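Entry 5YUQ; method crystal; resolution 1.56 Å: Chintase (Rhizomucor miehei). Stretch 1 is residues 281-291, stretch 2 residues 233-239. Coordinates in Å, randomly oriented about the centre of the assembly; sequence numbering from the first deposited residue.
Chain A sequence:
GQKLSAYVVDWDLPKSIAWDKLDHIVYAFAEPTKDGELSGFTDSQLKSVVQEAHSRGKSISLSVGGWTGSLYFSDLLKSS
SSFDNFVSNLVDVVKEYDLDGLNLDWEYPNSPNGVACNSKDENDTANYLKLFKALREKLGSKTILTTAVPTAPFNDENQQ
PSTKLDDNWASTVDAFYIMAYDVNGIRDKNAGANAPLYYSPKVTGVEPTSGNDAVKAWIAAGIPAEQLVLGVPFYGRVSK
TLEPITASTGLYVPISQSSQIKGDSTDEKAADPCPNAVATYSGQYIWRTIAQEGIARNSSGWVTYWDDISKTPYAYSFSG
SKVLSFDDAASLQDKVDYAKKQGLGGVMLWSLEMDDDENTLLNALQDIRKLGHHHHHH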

ATOM      1  N   TYR A 281      15.274  10.190  -1.464  1.00 19.74           N
ATOM      2  CA  TYR A 281      14.007  10.485  -2.116  1.00 17.76           C
ATOM      3  C   TYR A 281      13.292   9.180  -2.448  1.00 20.11           C
ATOM      4  O   TYR A 281      13.926   8.132  -2.540  1.00 22.11           O
ATOM      5  CB  TYR A 281      14.232  11.284  -3.398  1.00 18.81           C
ATOM      6  CG  TYR A 281      14.766  12.675  -3.175  1.00 21.21           C
ATOM      7  CD1 TYR A 281      13.992  13.641  -2.549  1.00 22.93           C
ATOM      8  CD2 TYR A 281      16.032  13.032  -3.618  1.00 26.54           C
ATOM      9  CE1 TYR A 281      14.469  14.918  -2.356  1.00 28.44           C
ATOM     10  CE2 TYR A 281      16.517  14.316  -3.431  1.00 24.03           C
ATOM     11  CZ  TYR A 281      15.729  15.249  -2.795  1.00 28.44           C
ATOM     12  OH  TYR A 281      16.194  16.529  -2.599  1.00 30.96           O
ATOM     13  N   SER A 282      11.977   9.255  -2.639  1.00 19.10           N
ATOM     14  CA  SER A 282      11.191   8.079  -2.996  1.00 24.48           C
ATOM     15  C   SER A 282      10.833   8.087  -4.471  1.00 20.81           C
ATOM     16  O   SER A 282      10.513   7.043  -5.041  1.00 18.28           O
ATOM     17  CB  SER A 282       9.909   8.022  -2.176  1.00 22.75           C
ATOM     18  OG  SER A 282       9.059   9.106  -2.499  1.00 26.00           O
ATOM     19  N   GLY A 283      10.878   9.267  -5.082  1.00 17.57           N
ATOM     20  CA  GLY A 283      10.512   9.417  -6.481  1.00 15.08           C
ATOM     21  C   GLY A 283       9.025   9.603  -6.670  1.00 15.49           C
ATOM     22  O   GLY A 283       8.543   9.653  -7.799  1.00 16.11           O
ATOM     23  N   GLN A 284       8.308   9.724  -5.558  1.00 16.71           N
ATOM     24  CA  GLN A 284       6.854   9.851  -5.575  1.00 18.08           C
ATOM     25  C   GLN A 284       6.406  11.087  -6.349  1.00 17.23           C
ATOM     26  O   GLN A 284       6.979  12.169  -6.224  1.00 16.37           O
ATOM     27  CB  GLN A 284       6.318   9.886  -4.146  1.00 17.78           C
ATOM     28  CG  GLN A 284       4.811  10.080  -4.042  1.00 20.85           C
ATOM     29  CD  GLN A 284       4.331  10.079  -2.604  1.00 25.50           C
ATOM     30  OE1 GLN A 284       4.002   9.028  -2.049  1.00 26.80           O
ATOM     31  NE2 GLN A 284       4.293  11.264  -1.991  1.00 27.89           N
ATOM     32  N   TYR A 285       5.370  10.904  -7.156  1.00 16.51           N
ATOM     33  CA  TYR A 285       4.821  11.961  -7.976  1.00 17.97           C
ATOM     34  C   TYR A 285       3.311  11.799  -7.856  1.00 16.74           C
ATOM     35  O   TYR A 285       2.740  10.887  -8.450  1.00 15.40           O
ATOM     36  CB  TYR A 285       5.275  11.722  -9.414  1.00 19.78           C
ATOM     37  CG  TYR A 285       5.619  12.966 -10.194  1.00 18.50           C
ATOM     38  CD1 TYR A 285       4.624  13.719 -10.782  1.00 21.43           C
ATOM     39  CD2 TYR A 285       6.937  13.357 -10.370  1.00 21.21           C
ATOM     40  CE1 TYR A 285       4.914  14.837 -11.504  1.00 22.58           C
ATOM     41  CE2 TYR A 285       7.244  14.497 -11.104  1.00 19.70           C
ATOM     42  CZ  TYR A 285       6.221  15.224 -11.663  1.00 20.17           C
ATOM     43  OH  TYR A 285       6.493  16.357 -12.395  1.00 27.68           O
ATOM     44  N   ILE A 286       2.652  12.647  -7.071  1.00 13.56           N
ATOM     45  CA  ILE A 286       1.232  12.398  -6.794  1.00 12.14           C
ATOM     46  C   ILE A 286       0.334  12.843  -7.938  1.00 15.37           C
ATOM     47  O   ILE A 286       0.708  13.688  -8.751  1.00 14.51           O
ATOM     48  CB  ILE A 286       0.750  13.021  -5.468  1.00 14.07           C
ATOM     49  CG1 ILE A 286       0.799  14.549  -5.534  1.00 14.61           C
ATOM     50  CG2 ILE A 286       1.571  12.492  -4.299  1.00 15.37           C
ATOM     51  CD1 ILE A 286      -0.023  15.208  -4.439  1.00 18.81           C
ATOM     52  N   TRP A 287      -0.856  12.264  -8.009  1.00 13.12           N
ATOM     53  CA  TRP A 287      -1.754  12.549  -9.114  1.00 12.96           C
ATOM     54  C   TRP A 287      -2.033  14.038  -9.269  1.00 15.91           C
ATOM     55  O   TRP A 287      -2.101  14.537 -10.396  1.00 14.78           O
ATOM     56  CB  TRP A 287      -3.072  11.796  -8.972  1.00 12.96           C
ATOM     57  CG  TRP A 287      -4.034  12.205 -10.038  1.00 13.06           C
ATOM     58  CD1 TRP A 287      -5.099  13.050  -9.906  1.00 13.91           C
ATOM     59  CD2 TRP A 287      -4.000  11.811 -11.415  1.00 12.66           C
ATOM     60  NE1 TRP A 287      -5.730  13.204 -11.120  1.00 15.51           N
ATOM     61  CE2 TRP A 287      -5.076  12.450 -12.062  1.00 13.42           C
ATOM     62  CE3 TRP A 287      -3.167  10.974 -12.164  1.00 12.60           C
ATOM     63  CZ2 TRP A 287      -5.346  12.271 -13.418  1.00 14.44           C
ATOM     64  CZ3 TRP A 287      -3.431  10.800 -13.510  1.00 16.12           C
ATOM     65  CH2 TRP A 287      -4.511  11.447 -14.124  1.00 15.31           C
ATOM     66  N   ARG A 288      -2.191  14.752  -8.163  1.00 15.31           N
ATOM     67  CA  ARG A 288      -2.504  16.191  -8.242  1.00 18.03           C
ATOM     68  C   ARG A 288      -1.458  16.886  -9.135  1.00 17.05           C
ATOM     69  O   ARG A 288      -1.830  17.729  -9.903  1.00 17.64           O
ATOM     70  CB  ARG A 288      -2.554  16.898  -6.917  1.00 20.40           C
ATOM     71  CG  ARG A 288      -3.687  16.457  -6.020  1.00 22.16           C
ATOM     72  CD  ARG A 288      -3.704  17.058  -4.630  1.00 20.29           C
ATOM     73  NE  ARG A 288      -4.078  18.473  -4.654  1.00 21.82           N
ATOM     74  CZ  ARG A 288      -5.319  18.907  -4.741  1.00 27.50           C
ATOM     75  NH1 ARG A 288      -6.363  18.089  -4.779  1.00 20.06           N
ATOM     76  NH2 ARG A 288      -5.529  20.188  -4.756  1.00 26.31           N
ATOM     77  N   THR A 289      -0.183  16.530  -8.956  1.00 17.37           N
ATOM     78  CA  THR A 289       0.897  17.120  -9.740  1.00 15.30           C
ATOM     79  C   THR A 289       0.822  16.699 -11.202  1.00 16.88           C
ATOM     80  O   THR A 289       0.987  17.522 -12.104  1.00 16.26           O
ATOM     81  CB  THR A 289       2.263  16.712  -9.186  1.00 15.91           C
ATOM     82  OG1 THR A 289       2.303  16.976  -7.776  1.00 17.54           O
ATOM     83  CG2 THR A 289       3.372  17.489  -9.885  1.00 17.10           C
ATOM     84  N   ILE A 290       0.584  15.412 -11.433  1.00 16.27           N
ATOM     85  CA  ILE A 290       0.442  14.889 -12.787  1.00 14.34           C
ATOM     86  C   ILE A 290      -0.664  15.640 -13.536  1.00 15.85           C
ATOM     87  O   ILE A 290      -0.492  16.037 -14.694  1.00 17.07           O
ATOM     88  CB  ILE A 290       0.144  13.377 -12.753  1.00 14.66           C
ATOM     89  CG1 ILE A 290       1.283  12.645 -12.026  1.00 15.04           C
ATOM     90  CG2 ILE A 290      -0.024  12.819 -14.155  1.00 15.21           C
ATOM     91  CD1 ILE A 290       1.062  11.136 -11.858  1.00 13.88           C
ATOM     92  N   ALA A 291      -1.781  15.869 -12.854  1.00 13.76           N
ATOM     93  CA  ALA A 291      -2.916  16.568 -13.451  1.00 15.60           C
ATOM     94  C   ALA A 291      -2.586  18.037 -13.680  1.00 18.53           C
ATOM     95  O   ALA A 291      -2.803  18.567 -14.775  1.00 19.66           O
ATOM     96  CB  ALA A 291      -4.139  16.424 -12.567  1.00 17.09           C
TER
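Stretch 2 (233-239) PFYGRVS

Stretch 2 lies along stretch 1 as an antiparallel strand, from Ser282 to the start of the helix. Residues 235-239 form an extended strand, of which 235-237 pair with the short strand 284-286, the two N-to-C directions making an angle of 143° and the axes approaching to 4.4 Å. Backbone hydrogen bonds do most of the joining.

Contact begins in the loop before the strand. The carbonyl of Ser282 accepts a hydrogen bond from the Arg237 side chain, NE to O 2.9 Å, near the plane of the guanidinium, where its N-H groups point. The OG of Ser282 reaches forward along the chain to accept a hydrogen bond from Gln284 N, at 3.2 Å, bracing the turn. Gly283, with phi/psi of 85/6, occupies a conformation that by itself calls for glycine; moreover, an ideal CB would lie 3.0 Å from Val238 O, a clash. Its own O receives Val238 N at 2.9 Å.

Gln284 then faces Arg237 in a non-hydrogen-bonded pair, CA to CA 4.7 Å. Its extended side chain shares a sheet face with those of Ile286, Arg237 and Tyr235, and its OE1 lies over one face of the Tyr235 ring. Tyr285 and Gly236 form the hydrogen-bonded pair: Gly236 N reaches Tyr285 O at 2.7 Å, nearly straight at 175°, and Tyr285 N returns a bond to Gly236 O at 2.9 Å. On the opposite side of the sheet from Gln284 and Ile286, the Tyr285 ring meets the Val238 side chain, Tyr285 CD2 to Val238 CG1 3.6 Å.

Ile286 CA comes within 4.0 Å of Tyr235 CA, and Ile286 CG2 packs 4.2 Å from Tyr235 CB, a buried position suited to an apolar side chain. Ile286 is also the N-cap, so the chain passes directly from strand to helix. Trp287 N, in the helix's first turn, where amides lack partners within the helix, donates to Phe234 O at 3.0 Å. One turn on, Ile290 points back toward stretch 2, its CD1 4.4 Å from Gly236 N.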

ATOM      1  N   PRO A 233      -2.515   2.800  -6.415  1.00 13.46           N
ATOM      2  CA  PRO A 233      -1.871   4.056  -6.028  1.00 13.29           C
ATOM      3  C   PRO A 233      -2.537   5.276  -6.654  1.00 13.22           C
ATOM      4  O   PRO A 233      -3.023   5.202  -7.788  1.00 14.13           O
ATOM      5  CB  PRO A 233      -0.465   3.892  -6.605  1.00 13.31           C
ATOM      6  CG  PRO A 233      -0.700   3.117  -7.873  1.00 12.69           C
ATOM      7  CD  PRO A 233      -1.851   2.171  -7.572  1.00 13.03           C
ATOM      8  N   PHE A 234      -2.564   6.385  -5.918  1.00 12.83           N
ATOM      9  CA  PHE A 234      -2.985   7.671  -6.485  1.00 10.75           C
ATOM     10  C   PHE A 234      -1.754   8.530  -6.766  1.00 11.89           C
ATOM     11  O   PHE A 234      -1.815   9.763  -6.752  1.00 12.71           O
ATOM     12  CB  PHE A 234      -3.942   8.408  -5.544  1.00 13.36           C
ATOM     13  CG  PHE A 234      -5.389   7.973  -5.654  1.00 13.43           C
ATOM     14  CD1 PHE A 234      -5.743   6.780  -6.273  1.00 12.93           C
ATOM     15  CD2 PHE A 234      -6.397   8.777  -5.143  1.00 11.50           C
ATOM     16  CE1 PHE A 234      -7.093   6.398  -6.368  1.00 12.73           C
ATOM     17  CE2 PHE A 234      -7.734   8.404  -5.234  1.00 12.77           C
ATOM     18  CZ  PHE A 234      -8.080   7.210  -5.840  1.00 14.33           C
ATOM     19  N   TYR A 235      -0.638   7.857  -7.034  1.00 12.72           N
ATOM     20  CA  TYR A 235       0.633   8.504  -7.336  1.00 12.30           C
ATOM     21  C   TYR A 235       1.380   7.639  -8.332  1.00 13.52           C
ATOM     22  O   TYR A 235       1.027   6.473  -8.545  1.00 14.16           O
ATOM     23  CB  TYR A 235       1.480   8.629  -6.062  1.00 13.19           C
ATOM     24  CG  TYR A 235       1.885   7.281  -5.477  1.00 12.42           C
ATOM     25  CD1 TYR A 235       1.017   6.568  -4.656  1.00 13.21           C
ATOM     26  CD2 TYR A 235       3.124   6.728  -5.753  1.00 14.35           C
ATOM     27  CE1 TYR A 235       1.369   5.345  -4.138  1.00 14.10           C
ATOM     28  CE2 TYR A 235       3.490   5.495  -5.237  1.00 15.39           C
ATOM     29  CZ  TYR A 235       2.608   4.813  -4.427  1.00 14.89           C
ATOM     30  OH  TYR A 235       2.933   3.584  -3.891  1.00 18.41           O
ATOM     31  N   GLY A 236       2.421   8.212  -8.924  1.00 12.68           N
ATOM     32  CA  GLY A 236       3.342   7.464  -9.749  1.00 13.97           C
ATOM     33  C   GLY A 236       4.747   7.632  -9.207  1.00 15.05           C
ATOM     34  O   GLY A 236       4.944   8.252  -8.159  1.00 13.08           O
ATOM     35  N   ARG A 237       5.725   7.078  -9.910  1.00 12.28           N
ATOM     36  CA  ARG A 237       7.119   7.210  -9.487  1.00 15.23           C
ATOM     37  C   ARG A 237       8.000   7.550 -10.668  1.00 16.14           C
ATOM     38  O   ARG A 237       7.806   7.021 -11.764  1.00 15.45           O
ATOM     39  CB  ARG A 237       7.613   5.918  -8.834  1.00 16.64           C
ATOM     40  CG  ARG A 237       9.127   5.871  -8.625  1.00 19.95           C
ATOM     41  CD  ARG A 237       9.547   4.782  -7.634  1.00 21.77           C
ATOM     42  NE  ARG A 237       8.954   5.023  -6.322  1.00 22.56           N
ATOM     43  CZ  ARG A 237       7.843   4.444  -5.895  1.00 19.09           C
ATOM     44  NH1 ARG A 237       7.218   3.557  -6.663  1.00 22.62           N
ATOM     45  NH2 ARG A 237       7.365   4.736  -4.696  1.00 24.09           N
ATOM     46  N   VAL A 238       8.957   8.449 -10.452  1.00 15.12           N
ATOM     47  CA  VAL A 238       9.953   8.721 -11.474  1.00 12.50           C
ATOM     48  C   VAL A 238      11.214   7.888 -11.269  1.00 14.93           C
ATOM     49  O   VAL A 238      11.619   7.610 -10.138  1.00 16.09           O
ATOM     50  CB  VAL A 238      10.319  10.226 -11.567  1.00 17.06           C
ATOM     51  CG1 VAL A 238       9.132  11.027 -12.078  1.00 17.40           C
ATOM     52  CG2 VAL A 238      10.811  10.755 -10.226  1.00 15.83           C
ATOM     53  N   SER A 239      11.793   7.451 -12.380  1.00 14.77           N
ATOM     54  CA  SER A 239      13.112   6.840 -12.394  1.00 13.04           C
ATOM     55  C   SER A 239      13.950   7.625 -13.385  1.00 13.05           C
ATOM     56  O   SER A 239      13.421   8.310 -14.262  1.00 15.61           O
ATOM     57  CB  SER A 239      13.032   5.386 -12.846  1.00 12.80           C
ATOM     58  OG  SER A 239      12.275   4.609 -11.931  1.00 15.75           O
TER